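Side-chain contacts in austinoid biosynthesis clusters protein H (Emericella nidulans FGSC A4, PDB 5X9K), which takes part in making austinol and dehydroaustinol, two fungal meroterpenoids, as a homodimeric member of the trt14 isomerase family: residues A69-T72 with K73-K77; S47-S50 with F51-P54; Q81-K84 with D85-N89. All coordinates share one frame; numbering follows the deposited sequence.

Interaction 1: A69-T72 with K73-K77; sequences ALQT and KEESK
The carboxylate of Glu-75 reaches back to the backbone of Thr-72, and the work is done at one end of this flat group, OE1. That oxygen takes the amide hydrogen of Thr-72 on its anti lone pair, the one turned away from OE2; Thr-72 N and Glu-75 OE1 are 2.9 Å apart, and the N-H...O angle of 168° makes the bond nearly straight. The amide of Gln-71 forms the second flat group, and its plane is inclined by 35° to the carboxylate. Gln-71 CA comes within 3.4 Å of Glu-75 OE1, a carbon resting against a carboxylate oxygen.

The reciprocal bond runs from Glu-75 N to Thr-72 OG1 at 3.0 Å. Thr-72 sits at the N-cap, and its chi1 of 63° lodges OG1 between backbone N and carbonyl carbon, from where it meets the amide of the first helical turn. With both bonds present, the pair meets the definition of a capping box. The carboxylate arm lies close against the hydroxyl as well, Glu-75 CG approaching Thr-72 OG1 to 3.4 Å.

A water adds another grip on Glu-75 OE1. It donates to this oxygen at 2.7 Å and to Leu-70 O at the same distance, which ties the carboxylate to the strand two residues before Thr-72. On the inner side, Ser-76 N donates to Thr-72 O at 3.0 Å, while Ser-76 OG donates to Lys-73 O within the helix.

The box thus marks the corner where strand 70-72 gives way to helix 73-86, almost at right angles. Gln-71 pairs through its backbone with Leu-58 of strand 56-61, Ser-76 packs on Leu-58 and Leu-49, and Lys-77 forms a salt bridge with Glu-46 of helix 46-49.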
loop_
_atom_site.group_PDB
_atom_site.type_symbol
_atom_site.label_atom_id
_atom_site.label_comp_id
_atom_site.label_asym_id
_atom_site.label_seq_id
_atom_site.Cartn_x
_atom_site.Cartn_y
_atom_site.Cartn_z
ATOM N N ALA A 69 -4.172 12.802 -5.736
ATOM C CA ALA A 69 -3.910 11.890 -4.629
ATOM C C ALA A 69 -5.046 11.905 -3.621
ATOM O O ALA A 69 -5.331 10.873 -2.991
ATOM C CB ALA A 69 -2.593 12.246 -3.943
ATOM N N LEU A 70 -5.716 13.047 -3.468
ATOM C CA LEU A 70 -6.694 13.241 -2.405
ATOM C C LEU A 70 -8.081 13.489 -2.985
ATOM O O LEU A 70 -8.227 14.113 -4.046
ATOM C CB LEU A 70 -6.269 14.400 -1.494
ATOM C CG LEU A 70 -5.622 14.013 -0.161
ATOM C CD1 LEU A 70 -4.475 13.050 -0.339
ATOM C CD2 LEU A 70 -5.165 15.253 0.595
ATOM N N GLN A 71 -9.099 12.983 -2.287
ATOM C CA GLN A 71 -10.488 13.161 -2.675
ATOM C C GLN A 71 -11.320 13.425 -1.431
ATOM O O GLN A 71 -11.013 12.932 -0.341
ATOM C CB GLN A 71 -11.068 11.936 -3.402
ATOM C CG GLN A 71 -10.672 11.835 -4.863
ATOM C CD GLN A 71 -11.515 10.837 -5.618
ATOM O OE1 GLN A 71 -11.906 9.801 -5.076
ATOM N NE2 GLN A 71 -11.810 11.146 -6.878
ATOM N N THR A 72 -12.373 14.221 -1.609
ATOM C CA THR A 72 -13.366 14.404 -0.565
ATOM C C THR A 72 -14.348 13.243 -0.594
ATOM O O THR A 72 -14.439 12.497 -1.570
ATOM C CB THR A 72 -14.126 15.718 -0.752
ATOM O OG1 THR A 72 -14.840 15.677 -1.992
ATOM C CG2 THR A 72 -13.172 16.885 -0.775
ATOM N N LYS A 73 -15.104 13.106 0.492
ATOM C CA LYS A 73 -16.157 12.099 0.524
ATOM C C LYS A 73 -17.150 12.318 -0.615
ATOM O O LYS A 73 -17.584 11.358 -1.273
ATOM C CB LYS A 73 -16.846 12.133 1.888
ATOM C CG LYS A 73 -17.850 11.043 2.095
ATOM C CD LYS A 73 -18.508 11.161 3.463
ATOM C CE LYS A 73 -19.835 10.425 3.477
ATOM N NZ LYS A 73 -20.461 10.513 4.815
ATOM N N GLU A 74 -17.481 13.584 -0.892
ATOM C CA GLU A 74 -18.386 13.907 -1.991
ATOM C C GLU A 74 -17.814 13.470 -3.331
ATOM O O GLU A 74 -18.534 12.915 -4.171
ATOM C CB GLU A 74 -18.669 15.411 -1.999
ATOM C CG GLU A 74 -19.811 15.839 -2.907
ATOM C CD GLU A 74 -20.172 17.306 -2.720
ATOM O OE1 GLU A 74 -19.780 18.129 -3.577
ATOM O OE2 GLU A 74 -20.828 17.637 -1.706
ATOM N N GLU A 75 -16.521 13.715 -3.552
ATOM C CA GLU A 75 -15.883 13.292 -4.796
ATOM C C GLU A 75 -15.829 11.771 -4.927
ATOM O O GLU A 75 -15.866 11.243 -6.042
ATOM C CB GLU A 75 -14.472 13.883 -4.885
ATOM C CG GLU A 75 -14.418 15.329 -5.328
ATOM C CD GLU A 75 -13.031 15.919 -5.172
ATOM O OE1 GLU A 75 -12.319 15.498 -4.238
ATOM O OE2 GLU A 75 -12.646 16.795 -5.982
ATOM N N SER A 76 -15.744 11.044 -3.819
ATOM C CA SER A 76 -15.566 9.606 -3.944
ATOM C C SER A 76 -16.863 8.859 -4.229
ATOM O O SER A 76 -16.806 7.667 -4.552
ATOM C CB SER A 76 -14.924 9.043 -2.680
ATOM O OG SER A 76 -15.819 9.095 -1.584
ATOM N N LYS A 77 -18.023 9.514 -4.125
ATOM C CA LYS A 77 -19.283 8.793 -4.305
ATOM C C LYS A 77 -19.381 8.163 -5.691
ATOM O O LYS A 77 -19.965 7.082 -5.842
ATOM C CB LYS A 77 -20.470 9.724 -4.058
ATOM C CG LYS A 77 -21.814 9.005 -4.110
ATOM C CD LYS A 77 -22.918 9.777 -3.412
ATOM C CE LYS A 77 -24.175 8.938 -3.329
ATOM N NZ LYS A 77 -25.367 9.749 -2.994
HETATM O O HOH W 1 -9.734 16.339 -4.499
#

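Interaction 2: S47-S50 with F51-P54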
loop_
_atom_site.group_PDB
_atom_site.type_symbol
_atom_site.label_atom_id
_atom_site.label_comp_id
_atom_site.label_asym_id
_atom_site.label_seq_id
_atom_site.Cartn_x
_atom_site.Cartn_y
_atom_site.Cartn_z
ATOM N N SER A 47 -23.797 2.377 2.014
ATOM C CA SER A 47 -23.350 1.752 3.251
ATOM C C SER A 47 -21.883 2.050 3.527
ATOM O O SER A 47 -21.493 2.241 4.686
ATOM C CB SER A 47 -23.603 0.249 3.203
ATOM O OG SER A 47 -24.971 -0.019 3.438
ATOM N N VAL A 48 -21.060 2.096 2.476
ATOM C CA VAL A 48 -19.666 2.510 2.625
ATOM C C VAL A 48 -19.590 3.977 3.022
ATOM O O VAL A 48 -18.897 4.346 3.979
ATOM C CB VAL A 48 -18.876 2.252 1.329
ATOM C CG1 VAL A 48 -17.476 2.744 1.483
ATOM C CG2 VAL A 48 -18.865 0.770 0.986
ATOM N N LEU A 49 -20.315 4.833 2.300
ATOM C CA LEU A 49 -20.273 6.260 2.593
ATOM C C LEU A 49 -20.754 6.556 4.002
ATOM O O LEU A 49 -20.313 7.535 4.607
ATOM C CB LEU A 49 -21.123 7.035 1.587
ATOM C CG LEU A 49 -20.645 7.105 0.139
ATOM C CD1 LEU A 49 -21.781 7.668 -0.708
ATOM C CD2 LEU A 49 -19.399 7.965 0.030
ATOM N N SER A 50 -21.670 5.745 4.535
ATOM C CA SER A 50 -22.211 6.026 5.858
ATOM C C SER A 50 -21.206 5.758 6.972
ATOM O O SER A 50 -21.440 6.172 8.113
ATOM C CB SER A 50 -23.484 5.210 6.096
ATOM O OG SER A 50 -23.170 3.860 6.374
ATOM N N PHE A 51 -20.101 5.085 6.674
ATOM C CA PHE A 51 -19.043 4.858 7.646
ATOM C C PHE A 51 -17.909 5.873 7.538
ATOM O O PHE A 51 -16.912 5.746 8.254
ATOM C CB PHE A 51 -18.494 3.436 7.494
ATOM C CG PHE A 51 -19.142 2.432 8.413
ATOM C CD1 PHE A 51 -20.331 1.807 8.058
ATOM C CD2 PHE A 51 -18.548 2.101 9.623
ATOM C CE1 PHE A 51 -20.928 0.872 8.902
ATOM C CE2 PHE A 51 -19.140 1.166 10.473
ATOM C CZ PHE A 51 -20.333 0.555 10.108
ATOM N N MET A 52 -18.036 6.874 6.669
ATOM C CA MET A 52 -17.049 7.934 6.524
ATOM C C MET A 52 -17.599 9.223 7.130
ATOM O O MET A 52 -18.751 9.595 6.870
ATOM C CB MET A 52 -16.690 8.133 5.047
ATOM C CG MET A 52 -16.146 6.874 4.415
ATOM S SD MET A 52 -15.995 7.087 2.639
ATOM C CE MET A 52 -15.477 5.490 2.077
ATOM N N SER A 53 -16.799 9.879 7.971
ATOM C CA SER A 53 -17.222 11.159 8.512
ATOM C C SER A 53 -17.315 12.195 7.387
ATOM O O SER A 53 -16.706 12.032 6.324
ATOM C CB SER A 53 -16.265 11.621 9.620
ATOM O OG SER A 53 -14.975 11.945 9.146
ATOM N N PRO A 54 -18.121 13.247 7.573
ATOM C CA PRO A 54 -18.245 14.260 6.502
ATOM C C PRO A 54 -16.910 14.836 6.037
ATOM O O PRO A 54 -16.741 15.119 4.843
ATOM C CB PRO A 54 -19.132 15.337 7.145
ATOM C CG PRO A 54 -19.913 14.622 8.225
ATOM C CD PRO A 54 -19.005 13.521 8.726
#
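Val-48 and Met-52 meet directly, their side chains lying alongside each other and pointing the same way. The touch is made by Val-48 CG1 and the terminal methyl, Met-52 CE, and at 3.4 Å it is tighter than ordinary van der Waals contact. CG1 stands opposite the Val-48 backbone N (chi1 177°), while the methionine chain is extended beyond CG, and this shape carries CE back to the valine. Leu-49 CD2 is a looser neighbour of the sulfur, 4.4 Å from Met-52 SD. Phe-51 turns an edge to the backbone: its CD1 lies 3.6 Å from Ser-47 O, which is near the ring plane.

Two backbone bonds put these side chains in place. Phe-51 N donates to Val-48 O at 3.0 Å and Met-52 N to Leu-49 O at 3.1 Å; the second closes a type I turn from Leu-49 to Met-52. Each donor comes in above the plane of its carbonyl, the Met-52 N-H by 64°. Ser-50 adds a side-chain bond, OG donating to Ser-47 O at 2.9 Å, on the same carbonyl that faces the phenylalanine edge.

Farther out, Phe-36 of helix 26-38 packs on Val-48, Phe-51 and Met-52, and Phe-80 of helix 73-86 packs on Val-48, Leu-49 and Met-52. Phe-51 and Ser-53 also join Val-141 through backbone bonds, which docks the emerging chain beside strand 141-148.

Chemically, the turn brings two acceptors together, with Leu-49 O and Met-52 O 3.4 Å apart. Lys-73 NZ donates to Met-52 O and, weakly, to Leu-49 O, so its positive charge would be expected to offset their mutual repulsion, beside the buried side chains of Val-48, Leu-49 and Met-52.

Interaction 3: Q81-K84 with D85-N89; sequences QGLK and DFFYN
Leu-83 and Phe-87 form the close-packed side. Leu-83 CD2 lies 3.7 Å from Phe-87 CE2, the two side chains meeting at a slant, and Leu-83 O sits at the ring edge, in its plane, 3.4 Å from Phe-87 CD2. A chi1 of -78° sets CG beside the backbone N, which brings the ring edge to Leu-83 O. Phe-86 packs its CD2 on Gly-82 O at 3.4 Å, and its N donates to the same carbonyl oxygen at 3.0 Å. Beyond, Leu-43 touches both Leu-83 and Phe-87, and the rings of Phe-87 and Trp-156 meet.

The exposed side is looser. Lys-84 NZ and Asp-85 OD1 stay 4.1 Å apart, too far for a salt bridge, although their charges may still attract. Asp-85 N keeps a regular helical bond to Gln-81 O. A water links the two backbones, donating to Lys-84 O at 2.7 Å and to Phe-87 O at 3.0 Å.

At the helix end, Phe-87 N reaches Leu-83 O only weakly, at 3.3 Å and 124°. This is a helix-to-strand junction: Phe-87 is the first residue to leave helical backbone angles, and helix 73-86 runs into strand 87-94, where Tyr-88 and Asn-89 both oppose Asp-118 in a classic beta bulge.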
loop_
_atom_site.group_PDB
_atom_site.type_symbol
_atom_site.label_atom_id
_atom_site.label_comp_id
_atom_site.label_asym_id
_atom_site.label_seq_id
_atom_site.Cartn_x
_atom_site.Cartn_y
_atom_site.Cartn_z
ATOM N N GLN A 81 -20.506 4.371 -6.810
ATOM C CA GLN A 81 -21.528 4.188 -7.831
ATOM C C GLN A 81 -21.048 3.217 -8.900
ATOM O O GLN A 81 -21.818 2.374 -9.374
ATOM C CB GLN A 81 -21.908 5.534 -8.443
ATOM C CG GLN A 81 -22.632 6.443 -7.468
ATOM C CD GLN A 81 -22.935 7.815 -8.040
ATOM O OE1 GLN A 81 -22.418 8.196 -9.093
ATOM N NE2 GLN A 81 -23.782 8.565 -7.345
ATOM N N GLY A 82 -19.765 3.300 -9.266
ATOM C CA GLY A 82 -19.230 2.390 -10.267
ATOM C C GLY A 82 -19.159 0.956 -9.779
ATOM O O GLY A 82 -19.455 0.023 -10.530
ATOM N N LEU A 83 -18.760 0.756 -8.518
ATOM C CA LEU A 83 -18.788 -0.585 -7.941
ATOM C C LEU A 83 -20.158 -1.223 -8.122
ATOM O O LEU A 83 -20.275 -2.368 -8.578
ATOM C CB LEU A 83 -18.423 -0.541 -6.453
ATOM C CG LEU A 83 -16.974 -0.715 -6.008
ATOM C CD1 LEU A 83 -16.905 -0.690 -4.484
ATOM C CD2 LEU A 83 -16.383 -2.000 -6.551
ATOM N N LYS A 84 -21.211 -0.477 -7.784
ATOM C CA LYS A 84 -22.566 -0.996 -7.920
ATOM C C LYS A 84 -22.880 -1.338 -9.372
ATOM O O LYS A 84 -23.386 -2.427 -9.673
ATOM C CB LYS A 84 -23.560 0.028 -7.375
ATOM C CG LYS A 84 -25.004 -0.410 -7.470
ATOM C CD LYS A 84 -25.897 0.524 -6.692
ATOM C CE LYS A 84 -27.362 0.285 -7.038
ATOM N NZ LYS A 84 -27.660 0.795 -8.411
ATOM N N ASP A 85 -22.565 -0.427 -10.291
ATOM C CA ASP A 85 -23.034 -0.571 -11.663
ATOM C C ASP A 85 -22.318 -1.688 -12.412
ATOM O O ASP A 85 -22.895 -2.279 -13.330
ATOM C CB ASP A 85 -22.872 0.754 -12.416
ATOM C CG ASP A 85 -23.796 1.842 -11.894
ATOM O OD1 ASP A 85 -24.903 1.503 -11.418
ATOM O OD2 ASP A 85 -23.415 3.030 -11.957
ATOM N N PHE A 86 -21.078 -1.998 -12.047
ATOM C CA PHE A 86 -20.241 -2.866 -12.863
ATOM C C PHE A 86 -19.993 -4.242 -12.260
ATOM O O PHE A 86 -19.341 -5.068 -12.903
ATOM C CB PHE A 86 -18.896 -2.183 -13.141
ATOM C CG PHE A 86 -19.018 -0.861 -13.867
ATOM C CD1 PHE A 86 -20.047 -0.635 -14.763
ATOM C CD2 PHE A 86 -18.097 0.151 -13.649
ATOM C CE1 PHE A 86 -20.155 0.576 -15.429
ATOM C CE2 PHE A 86 -18.199 1.367 -14.315
ATOM C CZ PHE A 86 -19.225 1.575 -15.201
ATOM N N PHE A 87 -20.491 -4.527 -11.060
ATOM C CA PHE A 87 -20.219 -5.797 -10.400
ATOM C C PHE A 87 -21.510 -6.553 -10.100
ATOM O O PHE A 87 -22.473 -5.972 -9.590
ATOM C CB PHE A 87 -19.425 -5.583 -9.107
ATOM C CG PHE A 87 -17.963 -5.325 -9.345
ATOM C CD1 PHE A 87 -17.072 -6.383 -9.422
ATOM C CD2 PHE A 87 -17.492 -4.041 -9.531
ATOM C CE1 PHE A 87 -15.730 -6.165 -9.652
ATOM C CE2 PHE A 87 -16.139 -3.814 -9.772
ATOM C CZ PHE A 87 -15.267 -4.873 -9.831
ATOM N N TYR A 88 -21.518 -7.853 -10.413
ATOM C CA TYR A 88 -22.577 -8.736 -9.916
ATOM C C TYR A 88 -22.376 -9.043 -8.438
ATOM O O TYR A 88 -23.339 -9.116 -7.672
ATOM C CB TYR A 88 -22.607 -10.041 -10.707
ATOM C CG TYR A 88 -22.764 -9.867 -12.198
ATOM C CD1 TYR A 88 -24.002 -9.587 -12.755
ATOM C CD2 TYR A 88 -21.675 -9.996 -13.046
ATOM C CE1 TYR A 88 -24.149 -9.426 -14.120
ATOM C CE2 TYR A 88 -21.811 -9.837 -14.417
ATOM C CZ TYR A 88 -23.051 -9.552 -14.945
ATOM O OH TYR A 88 -23.200 -9.395 -16.303
ATOM N N ASN A 89 -21.133 -9.257 -8.028
ATOM C CA ASN A 89 -20.804 -9.413 -6.619
ATOM C C ASN A 89 -19.382 -8.924 -6.418
ATOM O O ASN A 89 -18.590 -8.850 -7.362
ATOM C CB ASN A 89 -20.954 -10.862 -6.151
ATOM C CG ASN A 89 -20.084 -11.814 -6.939
ATOM O OD1 ASN A 89 -18.875 -11.898 -6.714
ATOM N ND2 ASN A 89 -20.692 -12.526 -7.888
HETATM O O HOH W 2 -24.686 -4.383 -8.433
#

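In the fold
Interactions 1 and 3 sit at the two ends of helix 73-86, their centres about 18 Å apart, and join it to the same curved sheet: a capping box at the start, a weakening helical pattern and a water bridge at the finish. Both lie mostly at the surface. Interaction 2 is partly buried, and its tight methyl contact sits among aromatic rings. It touches interaction 1 directly, through Lys-73 NZ on Met-52 O and Lys-77 CD on Leu-49 CD1, but has no touch with interaction 3. The chain comprises all but an N-terminal part of the protein, and its helices packed on a curved sheet are consistent with an NTF2-like fold.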